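PDB 3ZID: tubulin-like protein CetZ from Methanosaeta thermophila, which binds GTP, belongs to the tubulin/FtsZ superfamily of GTPases and is thought to take part in controlling archaeal cell shape. Local coordinates for residues Gly227-Lys241 against Glu313-Ala325. Numbering follows the deposited sequence.
Sequences GGLRMGTLGYYQADK and EPRVLSVLSLERA
Strands 232-238 and 315-322 pair antiparallel, their axes 167° apart and 4.5 Å from each other at the closest approach, a worked example of an outermost strand of a sheet pairing with an inner one. Thr233, Gly235 and Tyr237 form hydrogen-bonded pairs with Leu320, Ser318 and Val316, each through two backbone bonds. Beyond the strands, Leu229 N reaches Leu322 O at 2.8 Å from the type II' turn Gly227-Arg230, and Ala239 N bonds to Pro314 O at the far end. Gly235 sits against Ser318, whose OG, hydrogen-bonded to Ser253 O, lies 3.1 Å from Gly235 CA, where a side chain would collide with that hydroxyl.

On the face of Leu234, Tyr236 and Gln238, Leu234 CD2 runs alongside Val319 CG2 at 3.8 Å. Tyr236 has CG anti to the backbone N (chi1 -178°), which carries its hydroxyl over to Arg315. Arg315 NH1 donates to Tyr236 OH (3.1 Å) in the guanidinium plane, while the tyrosine ring stands nearly perpendicular to that plane, at 86°. A phenylalanine here would probably leave Arg315 NH1 without this acceptor and the guanidinium less firmly fixed in its rotation. Gln238, its chain bent at chi2, turns NE2 back to bond Ala239 O on a lone pair. Gln238 NE2 also donates to Glu313 O, 3.0 Å away, from above the carbonyl plane. At the turn end, Leu229 CD1 meets Ala325 CB at 3.6 Å, just before helix 326-369.

Arg315 also donates from NE to Gln278 and makes a cation-pi contact with Phe203. Helix 186-210 thus covers this face through Tyr236, Leu317 and Arg315, whereas helix 246-252 lies against the opposite face, at Tyr237 and Val316. Strand 315-322 lies between strands 232-238 and 270-279 in the mixed C-terminal-domain sheet, which helix 186-210 separates from the nucleotide-binding domain, as in tubulin and FtsZ.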
loop_
_atom_site.group_PDB
_atom_site.type_symbol
_atom_site.label_atom_id
_atom_site.label_comp_id
_atom_site.label_asym_id
_atom_site.label_seq_id
_atom_site.Cartn_x
_atom_site.Cartn_y
_atom_site.Cartn_z
ATOM N N GLY A 227 -1.576 0.670 -16.034
ATOM C CA GLY A 227 -1.573 1.872 -16.847
ATOM C C GLY A 227 -0.619 2.918 -16.292
ATOM O O GLY A 227 -0.158 2.812 -15.155
ATOM N N GLY A 228 -0.301 3.915 -17.107
ATOM C CA GLY A 228 0.419 5.087 -16.644
ATOM C C GLY A 228 1.693 4.790 -15.867
ATOM O O GLY A 228 2.563 4.078 -16.358
ATOM N N LEU A 229 1.776 5.317 -14.645
ATOM C CA LEU A 229 2.932 5.120 -13.752
ATOM C C LEU A 229 3.033 3.735 -13.138
ATOM O O LEU A 229 4.018 3.445 -12.461
ATOM C CB LEU A 229 2.872 6.083 -12.566
ATOM C CG LEU A 229 2.903 7.589 -12.760
ATOM C CD1 LEU A 229 2.730 8.230 -11.399
ATOM C CD2 LEU A 229 4.205 8.018 -13.412
ATOM N N ARG A 230 1.988 2.926 -13.318
ATOM C CA ARG A 230 1.859 1.606 -12.688
ATOM C C ARG A 230 1.770 1.733 -11.177
ATOM O O ARG A 230 2.188 0.848 -10.415
ATOM C CB ARG A 230 2.991 0.671 -13.108
ATOM C CG ARG A 230 2.945 0.313 -14.575
ATOM C CD ARG A 230 4.210 -0.385 -14.991
ATOM N NE ARG A 230 4.420 -1.640 -14.278
ATOM C CZ ARG A 230 3.956 -2.812 -14.695
ATOM N NH1 ARG A 230 3.246 -2.896 -15.815
ATOM N NH2 ARG A 230 4.204 -3.907 -13.992
ATOM N N MET A 231 1.226 2.864 -10.751
ATOM C CA MET A 231 0.909 3.083 -9.360
ATOM C C MET A 231 -0.475 3.673 -9.329
ATOM O O MET A 231 -0.872 4.397 -10.241
ATOM C CB MET A 231 1.864 4.100 -8.747
ATOM C CG MET A 231 3.287 3.654 -8.602
ATOM S SD MET A 231 4.247 5.083 -8.093
ATOM C CE MET A 231 5.780 4.362 -7.564
ATOM N N GLY A 232 -1.192 3.414 -8.246
ATOM C CA GLY A 232 -2.541 3.917 -8.132
ATOM C C GLY A 232 -2.997 3.852 -6.709
ATOM O O GLY A 232 -2.192 3.752 -5.784
ATOM N N THR A 233 -4.306 3.865 -6.531
ATOM C CA THR A 233 -4.864 3.834 -5.202
ATOM C C THR A 233 -6.298 3.346 -5.275
ATOM O O THR A 233 -6.792 3.045 -6.366
ATOM C CB THR A 233 -4.760 5.211 -4.494
ATOM O OG1 THR A 233 -4.952 5.036 -3.080
ATOM C CG2 THR A 233 -5.802 6.197 -5.030
ATOM N N LEU A 234 -6.936 3.226 -4.115
ATOM C CA LEU A 234 -8.339 2.839 -4.040
ATOM C C LEU A 234 -9.144 3.989 -3.432
ATOM O O LEU A 234 -8.755 4.574 -2.419
ATOM C CB LEU A 234 -8.510 1.598 -3.164
ATOM C CG LEU A 234 -7.802 0.336 -3.626
ATOM C CD1 LEU A 234 -8.047 -0.810 -2.641
ATOM C CD2 LEU A 234 -8.301 -0.061 -5.009
ATOM N N GLY A 235 -10.289 4.280 -4.030
ATOM C CA GLY A 235 -11.235 5.222 -3.450
ATOM C C GLY A 235 -12.502 4.501 -2.979
ATOM O O GLY A 235 -12.790 3.381 -3.380
ATOM N N TYR A 236 -13.254 5.142 -2.102
ATOM C CA TYR A 236 -14.354 4.451 -1.472
ATOM C C TYR A 236 -15.343 5.455 -0.948
ATOM O O TYR A 236 -14.956 6.525 -0.490
ATOM C CB TYR A 236 -13.829 3.636 -0.310
ATOM C CG TYR A 236 -14.848 2.814 0.428
ATOM C CD1 TYR A 236 -15.562 3.328 1.502
ATOM C CD2 TYR A 236 -15.061 1.493 0.073
ATOM C CE1 TYR A 236 -16.470 2.540 2.190
ATOM C CE2 TYR A 236 -15.945 0.711 0.747
ATOM C CZ TYR A 236 -16.657 1.233 1.792
ATOM O OH TYR A 236 -17.538 0.404 2.440
ATOM N N TYR A 237 -16.621 5.116 -1.044
ATOM C CA TYR A 237 -17.657 5.902 -0.410
ATOM C C TYR A 237 -18.870 5.063 -0.137
ATOM O O TYR A 237 -19.371 4.403 -1.031
ATOM C CB TYR A 237 -18.053 7.082 -1.277
ATOM C CG TYR A 237 -19.140 7.927 -0.642
ATOM C CD1 TYR A 237 -18.856 8.853 0.353
ATOM C CD2 TYR A 237 -20.462 7.767 -1.032
ATOM C CE1 TYR A 237 -19.865 9.610 0.922
ATOM C CE2 TYR A 237 -21.466 8.524 -0.476
ATOM C CZ TYR A 237 -21.164 9.426 0.501
ATOM O OH TYR A 237 -22.176 10.148 1.050
ATOM N N GLN A 238 -19.310 5.077 1.108
ATOM C CA GLN A 238 -20.543 4.421 1.519
ATOM C C GLN A 238 -21.643 5.470 1.648
ATOM O O GLN A 238 -21.537 6.347 2.481
ATOM C CB GLN A 238 -20.346 3.758 2.869
ATOM C CG GLN A 238 -21.628 3.251 3.478
ATOM C CD GLN A 238 -22.130 2.045 2.761
ATOM O OE1 GLN A 238 -21.517 1.003 2.854
ATOM N NE2 GLN A 238 -23.230 2.176 2.019
ATOM N N ALA A 239 -22.675 5.398 0.816
ATOM C CA ALA A 239 -23.807 6.319 0.897
ATOM C C ALA A 239 -24.743 6.009 2.061
ATOM O O ALA A 239 -24.768 4.881 2.556
ATOM C CB ALA A 239 -24.601 6.321 -0.421
ATOM N N ASP A 240 -25.498 7.010 2.515
ATOM C CA ASP A 240 -26.472 6.745 3.559
ATOM C C ASP A 240 -27.855 6.664 2.916
ATOM O O ASP A 240 -28.027 7.044 1.759
ATOM C CB ASP A 240 -26.442 7.828 4.628
ATOM C CG ASP A 240 -27.292 7.474 5.833
ATOM O OD1 ASP A 240 -26.949 6.500 6.537
ATOM O OD2 ASP A 240 -28.319 8.154 6.059
ATOM N N LYS A 241 -28.823 6.171 3.687
ATOM C CA LYS A 241 -30.210 5.971 3.260
ATOM C C LYS A 241 -30.875 7.268 2.802
ATOM O O LYS A 241 -31.698 7.262 1.886
ATOM C CB LYS A 241 -31.012 5.272 4.361
ATOM C CG LYS A 241 -32.366 4.777 3.895
ATOM C CD LYS A 241 -33.149 4.091 5.006
ATOM C CE LYS A 241 -32.667 2.649 5.172
ATOM N NZ LYS A 241 -33.439 1.885 6.187
ATOM N N GLU A 313 -27.415 -0.022 1.383
ATOM C CA GLU A 313 -27.276 1.314 0.829
ATOM C C GLU A 313 -26.028 1.286 -0.055
ATOM O O GLU A 313 -25.051 0.630 0.275
ATOM C CB GLU A 313 -27.139 2.338 1.950
ATOM C CG GLU A 313 -28.165 2.172 3.074
ATOM C CD GLU A 313 -29.588 2.265 2.568
ATOM O OE1 GLU A 313 -29.893 3.212 1.816
ATOM O OE2 GLU A 313 -30.406 1.390 2.911
ATOM N N PRO A 314 -26.088 1.952 -1.210
ATOM C CA PRO A 314 -25.003 1.847 -2.185
ATOM C C PRO A 314 -23.635 2.313 -1.680
ATOM O O PRO A 314 -23.540 3.229 -0.870
ATOM C CB PRO A 314 -25.479 2.719 -3.349
ATOM C CG PRO A 314 -26.617 3.564 -2.776
ATOM C CD PRO A 314 -27.222 2.756 -1.707
ATOM N N ARG A 315 -22.595 1.629 -2.148
ATOM C CA ARG A 315 -21.229 2.047 -1.907
ATOM C C ARG A 315 -20.462 1.911 -3.221
ATOM O O ARG A 315 -20.827 1.135 -4.122
ATOM C CB ARG A 315 -20.566 1.233 -0.795
ATOM C CG ARG A 315 -20.455 -0.260 -1.063
ATOM C CD ARG A 315 -19.524 -0.889 -0.018
ATOM N NE ARG A 315 -19.332 -2.317 -0.258
ATOM C CZ ARG A 315 -18.509 -3.087 0.448
ATOM N NH1 ARG A 315 -17.800 -2.557 1.434
ATOM N NH2 ARG A 315 -18.408 -4.386 0.176
ATOM N N VAL A 316 -19.407 2.696 -3.337
ATOM C CA VAL A 316 -18.635 2.734 -4.553
ATOM C C VAL A 316 -17.177 2.510 -4.217
ATOM O O VAL A 316 -16.637 3.094 -3.272
ATOM C CB VAL A 316 -18.790 4.088 -5.285
ATOM C CG1 VAL A 316 -17.921 4.121 -6.542
ATOM C CG2 VAL A 316 -20.254 4.326 -5.655
ATOM N N LEU A 317 -16.556 1.656 -5.007
ATOM C CA LEU A 317 -15.121 1.492 -4.979
ATOM C C LEU A 317 -14.542 1.990 -6.287
ATOM O O LEU A 317 -14.996 1.634 -7.363
ATOM C CB LEU A 317 -14.750 0.029 -4.774
ATOM C CG LEU A 317 -13.235 -0.240 -4.799
ATOM C CD1 LEU A 317 -12.648 0.088 -3.473
ATOM C CD2 LEU A 317 -12.980 -1.694 -5.139
ATOM N N SER A 318 -13.508 2.799 -6.187
ATOM C CA SER A 318 -12.793 3.228 -7.372
ATOM C C SER A 318 -11.351 2.714 -7.331
ATOM O O SER A 318 -10.673 2.786 -6.304
ATOM C CB SER A 318 -12.836 4.755 -7.484
ATOM O OG SER A 318 -12.274 5.362 -6.328
ATOM N N VAL A 319 -10.903 2.162 -8.444
ATOM C CA VAL A 319 -9.520 1.732 -8.561
ATOM C C VAL A 319 -8.943 2.693 -9.557
ATOM O O VAL A 319 -9.402 2.761 -10.683
ATOM C CB VAL A 319 -9.379 0.277 -9.063
ATOM C CG1 VAL A 319 -7.889 -0.139 -9.109
ATOM C CG2 VAL A 319 -10.221 -0.695 -8.180
ATOM N N LEU A 320 -7.962 3.469 -9.119
ATOM C CA LEU A 320 -7.356 4.503 -9.953
ATOM C C LEU A 320 -5.939 4.119 -10.320
ATOM O O LEU A 320 -5.224 3.514 -9.531
ATOM C CB LEU A 320 -7.281 5.826 -9.210
ATOM C CG LEU A 320 -8.587 6.492 -8.818
ATOM C CD1 LEU A 320 -8.280 7.842 -8.179
ATOM C CD2 LEU A 320 -9.464 6.650 -10.046
ATOM N N SER A 321 -5.566 4.457 -11.542
ATOM C CA SER A 321 -4.208 4.360 -12.026
ATOM C C SER A 321 -3.683 5.773 -12.276
ATOM O O SER A 321 -4.378 6.580 -12.887
ATOM C CB SER A 321 -4.220 3.562 -13.337
ATOM O OG SER A 321 -2.963 3.561 -13.976
ATOM N N LEU A 322 -2.459 6.072 -11.838
ATOM C CA LEU A 322 -1.927 7.439 -11.939
ATOM C C LEU A 322 -1.100 7.657 -13.201
ATOM O O LEU A 322 -0.344 6.776 -13.608
ATOM C CB LEU A 322 -1.074 7.779 -10.713
ATOM C CG LEU A 322 -1.868 7.675 -9.408
ATOM C CD1 LEU A 322 -1.016 8.079 -8.207
ATOM C CD2 LEU A 322 -3.172 8.511 -9.501
ATOM N N GLU A 323 -1.273 8.820 -13.833
ATOM C CA GLU A 323 -0.356 9.291 -14.873
ATOM C C GLU A 323 0.767 10.112 -14.243
ATOM O O GLU A 323 1.906 10.062 -14.685
ATOM C CB GLU A 323 -1.085 10.167 -15.902
ATOM C CG GLU A 323 -2.136 9.439 -16.728
ATOM C CD GLU A 323 -1.553 8.362 -17.634
ATOM O OE1 GLU A 323 -0.532 8.621 -18.304
ATOM O OE2 GLU A 323 -2.117 7.250 -17.670
ATOM N N ARG A 324 0.415 10.895 -13.226
ATOM C CA ARG A 324 1.346 11.770 -12.523
ATOM C C ARG A 324 1.167 11.607 -11.012
ATOM O O ARG A 324 0.065 11.308 -10.535
ATOM C CB ARG A 324 1.094 13.225 -12.935
ATOM C CG ARG A 324 1.078 13.404 -14.440
ATOM C CD ARG A 324 0.830 14.822 -14.855
ATOM N NE ARG A 324 -0.584 15.120 -15.041
ATOM C CZ ARG A 324 -1.275 15.911 -14.231
ATOM N NH1 ARG A 324 -0.683 16.461 -13.175
ATOM N NH2 ARG A 324 -2.547 16.152 -14.472
ATOM N N ALA A 325 2.250 11.787 -10.260
ATOM C CA ALA A 325 2.196 11.670 -8.810
ATOM C C ALA A 325 3.082 12.701 -8.120
ATOM O O ALA A 325 4.101 12.334 -7.536
ATOM C CB ALA A 325 2.633 10.287 -8.393
#